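Long-range contact in protein BIM1 (Saccharomyces cerevisiae, PDB 2QJX), which binds microtubules, including their plus ends, as a yeast member of the EB1 family, represented here by its calponin-homology domain: residues A[38-43]-A[69-74]. Residues are numbered along the deposited sequence; the frame is centred on the assembly and turned at random.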
ATOM      1  N   ALA A  38       2.902  -0.162  -2.304  1.00  9.11           N
ATOM      2  CA  ALA A  38       2.971  -0.123  -0.846  1.00 11.81           C
ATOM      3  C   ALA A  38       1.592  -0.318  -0.220  1.00 12.88           C
ATOM      4  O   ALA A  38       1.457  -1.014   0.788  1.00 12.58           O
ATOM      5  CB  ALA A  38       3.580   1.205  -0.380  1.00 13.10           C
ATOM      6  N   TYR A  39       0.568   0.299  -0.807  1.00 11.64           N
ATOM      7  CA  TYR A  39      -0.794   0.164  -0.290  1.00 13.36           C
ATOM      8  C   TYR A  39      -1.189  -1.309  -0.258  1.00 12.95           C
ATOM      9  O   TYR A  39      -1.756  -1.795   0.726  1.00 12.16           O
ATOM     10  CB  TYR A  39      -1.779   0.939  -1.172  1.00 13.77           C
ATOM     11  CG  TYR A  39      -1.564   2.437  -1.187  1.00 13.06           C
ATOM     12  CD1 TYR A  39      -2.015   3.208  -2.258  1.00 14.52           C
ATOM     13  CD2 TYR A  39      -0.911   3.084  -0.138  1.00 11.24           C
ATOM     14  CE1 TYR A  39      -1.814   4.587  -2.289  1.00 12.19           C
ATOM     15  CE2 TYR A  39      -0.709   4.464  -0.154  1.00 10.83           C
ATOM     16  CZ  TYR A  39      -1.161   5.208  -1.234  1.00 11.37           C
ATOM     17  OH  TYR A  39      -0.946   6.569  -1.265  1.00 13.19           O
ATOM     18  N   CYS A  40      -0.899  -2.016  -1.347  1.00 12.35           N
ATOM     19  CA  CYS A  40      -1.216  -3.435  -1.429  1.00 12.69           C
ATOM     20  C   CYS A  40      -0.531  -4.203  -0.313  1.00 12.78           C
ATOM     21  O   CYS A  40      -1.160  -5.024   0.350  1.00 12.70           O
ATOM     22  CB  CYS A  40      -0.754  -4.027  -2.765  1.00 11.31           C
ATOM     23  SG  CYS A  40      -1.811  -3.640  -4.168  1.00 12.72           S
ATOM     24  N   GLN A  41       0.761  -3.955  -0.112  1.00 11.31           N
ATOM     25  CA  GLN A  41       1.472  -4.692   0.923  1.00 12.22           C
ATOM     26  C   GLN A  41       1.060  -4.334   2.339  1.00 13.89           C
ATOM     27  O   GLN A  41       1.185  -5.159   3.243  1.00 14.94           O
ATOM     28  CB  GLN A  41       2.989  -4.568   0.769  1.00 11.92           C
ATOM     29  CG  GLN A  41       3.718  -5.452   1.783  1.00 11.70           C
ATOM     30  CD  GLN A  41       5.102  -5.856   1.354  1.00 11.94           C
ATOM     31  OE1 GLN A  41       5.838  -5.067   0.763  1.00 11.10           O
ATOM     32  NE2 GLN A  41       5.479  -7.091   1.668  1.00 11.00           N
ATOM     33  N   ILE A  42       0.581  -3.114   2.560  1.00 13.30           N
ATOM     34  CA  ILE A  42       0.124  -2.776   3.903  1.00 14.48           C
ATOM     35  C   ILE A  42      -1.076  -3.687   4.161  1.00 13.97           C
ATOM     36  O   ILE A  42      -1.220  -4.263   5.243  1.00 13.22           O
ATOM     37  CB  ILE A  42      -0.326  -1.308   4.020  1.00 15.33           C
ATOM     38  CG1 ILE A  42       0.893  -0.389   3.945  1.00 15.53           C
ATOM     39  CG2 ILE A  42      -1.054  -1.088   5.343  1.00 16.62           C
ATOM     40  CD1 ILE A  42       0.555   1.077   4.077  1.00 16.34           C
HETATM   41  N   MSE A  43      -1.934  -3.827   3.157  1.00 14.79           N
HETATM   42  CA  MSE A  43      -3.098  -4.693   3.304  1.00 14.08           C
HETATM   43  C   MSE A  43      -2.659  -6.151   3.462  1.00 13.92           C
HETATM   44  O   MSE A  43      -3.314  -6.929   4.158  1.00 15.22           O
HETATM   45  CB  MSE A  43      -4.034  -4.541   2.105  1.00 14.77           C
HETATM   46  CG  MSE A  43      -4.690  -3.161   2.004  1.00 15.10           C
HETATM   47 SE   MSE A  43      -5.790  -2.679   3.539  1.00 22.78          SE
HETATM   48  CE  MSE A  43      -7.468  -3.440   2.961  1.00 21.35           C
ATOM     49  N   TYR A  69      -3.648  -1.166  -8.275  1.00 12.98           N
ATOM     50  CA  TYR A  69      -4.900  -0.651  -7.748  1.00 14.51           C
ATOM     51  C   TYR A  69      -6.068  -1.621  -7.920  1.00 13.99           C
ATOM     52  O   TYR A  69      -6.967  -1.668  -7.083  1.00 15.48           O
ATOM     53  CB  TYR A  69      -5.215   0.712  -8.368  1.00 12.32           C
ATOM     54  CG  TYR A  69      -4.406   1.815  -7.735  1.00 15.17           C
ATOM     55  CD1 TYR A  69      -3.342   2.415  -8.411  1.00 13.76           C
ATOM     56  CD2 TYR A  69      -4.666   2.217  -6.427  1.00 12.73           C
ATOM     57  CE1 TYR A  69      -2.556   3.384  -7.790  1.00 14.25           C
ATOM     58  CE2 TYR A  69      -3.888   3.182  -5.800  1.00 15.57           C
ATOM     59  CZ  TYR A  69      -2.836   3.759  -6.483  1.00 16.25           C
ATOM     60  OH  TYR A  69      -2.060   4.698  -5.846  1.00 14.77           O
ATOM     61  N   LYS A  70      -6.063  -2.410  -8.986  1.00 16.54           N
ATOM     62  CA  LYS A  70      -7.142  -3.370  -9.162  1.00 16.98           C
ATOM     63  C   LYS A  70      -6.992  -4.471  -8.109  1.00 17.01           C
ATOM     64  O   LYS A  70      -7.981  -5.000  -7.597  1.00 15.13           O
ATOM     65  CB  LYS A  70      -7.127  -3.924 -10.588  1.00 21.67           C
ATOM     66  CG  LYS A  70      -7.587  -2.865 -11.586  1.00 27.59           C
ATOM     67  CD  LYS A  70      -7.709  -3.365 -13.014  1.00 32.28           C
ATOM     68  CE  LYS A  70      -8.283  -2.260 -13.903  1.00 33.90           C
ATOM     69  NZ  LYS A  70      -8.269  -2.605 -15.352  1.00 34.77           N
ATOM     70  N   ILE A  71      -5.748  -4.792  -7.769  1.00 14.49           N
ATOM     71  CA  ILE A  71      -5.471  -5.794  -6.741  1.00 13.97           C
ATOM     72  C   ILE A  71      -5.912  -5.224  -5.395  1.00 13.42           C
ATOM     73  O   ILE A  71      -6.506  -5.933  -4.582  1.00 12.43           O
ATOM     74  CB  ILE A  71      -3.961  -6.142  -6.688  1.00 12.72           C
ATOM     75  CG1 ILE A  71      -3.585  -7.004  -7.898  1.00 12.60           C
ATOM     76  CG2 ILE A  71      -3.630  -6.882  -5.382  1.00 12.96           C
ATOM     77  CD1 ILE A  71      -2.072  -7.195  -8.100  1.00 12.33           C
ATOM     78  N   LEU A  72      -5.625  -3.942  -5.163  1.00 13.05           N
ATOM     79  CA  LEU A  72      -6.010  -3.288  -3.912  1.00 13.63           C
ATOM     80  C   LEU A  72      -7.531  -3.226  -3.805  1.00 14.91           C
ATOM     81  O   LEU A  72      -8.110  -3.522  -2.756  1.00 15.41           O
ATOM     82  CB  LEU A  72      -5.439  -1.864  -3.849  1.00 13.71           C
ATOM     83  CG  LEU A  72      -5.649  -1.105  -2.536  1.00 12.54           C
ATOM     84  CD1 LEU A  72      -4.795  -1.740  -1.452  1.00 12.08           C
ATOM     85  CD2 LEU A  72      -5.265   0.368  -2.705  1.00 15.83           C
ATOM     86  N   GLN A  73      -8.186  -2.840  -4.895  1.00 14.17           N
ATOM     87  CA  GLN A  73      -9.637  -2.759  -4.888  1.00 16.76           C
ATOM     88  C   GLN A  73     -10.268  -4.120  -4.632  1.00 15.80           C
ATOM     89  O   GLN A  73     -11.260  -4.216  -3.911  1.00 15.45           O
ATOM     90  CB  GLN A  73     -10.144  -2.170  -6.209  1.00 19.98           C
ATOM     91  CG  GLN A  73     -10.064  -0.649  -6.248  1.00 24.84           C
ATOM     92  CD  GLN A  73     -10.446  -0.068  -7.594  1.00 29.36           C
ATOM     93  OE1 GLN A  73     -11.183   0.915  -7.670  1.00 31.67           O
ATOM     94  NE2 GLN A  73      -9.932  -0.664  -8.664  1.00 31.12           N
ATOM     95  N   SER A  74      -9.690  -5.167  -5.218  1.00 14.63           N
ATOM     96  CA  SER A  74     -10.199  -6.521  -5.034  1.00 15.32           C
ATOM     97  C   SER A  74     -10.078  -6.947  -3.580  1.00 15.37           C
ATOM     98  O   SER A  74     -10.940  -7.656  -3.061  1.00 15.48           O
ATOM     99  CB  SER A  74      -9.440  -7.499  -5.930  1.00 16.74           C
ATOM    100  OG  SER A  74      -9.822  -7.303  -7.277  1.00 19.29           O
TER
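Leu72 packs on Tyr39, Cys40 and the side chain of Met43, and with no hydrogen bond between the segments the contact is a worked example of apolar helix packing. Its CG stands anti to the backbone N (chi1 -174°), and the two methyls beyond divide the work. Leu72 CD1 lies against the backbone atoms Tyr39 O and Cys40 N and comes to 3.7 Å from Met43 CG, the Leu72 and selenomethionine Met43 side chains crossing at about a right angle. Leu72 CD2 meets Tyr39 CB at 3.9 Å. Beside this branch Cys40 SG touches the side chains of Ile71 and Leu72, 3.9 Å from Ile71 CG2 and 4.1 Å from Leu72 CB. The backbones come closest at Cys40 and Leu72, whose CA atoms are 5.4 Å apart; the short side chain of Cys40 is compatible with this closeness.

At the N-terminal end of both segments the two tyrosines approach obliquely. Tyr69 OH comes to 3.6 Å from Tyr39 CE1, and Tyr69 CE2 also touches Tyr39 CD1. Each hydroxyl is satisfied elsewhere: Tyr39 OH hydrogen-bonds Asn98 OD1, and Tyr69 OH pairs with Gly34 O, which ties both ring tips to other parts of the domain.

The axes of the two short segments run 29° apart in the same general direction, 9.2 Å at closest approach, and the contact joins helices 37-47 and 62-78 near the centre of the calponin-homology domain. Helix 95-112 packs against both, Phe101 meeting the Tyr39 ring edge-to-face and also touching Leu72; helix 12-23 lies against Ile42, and helix 87-90 against Tyr69.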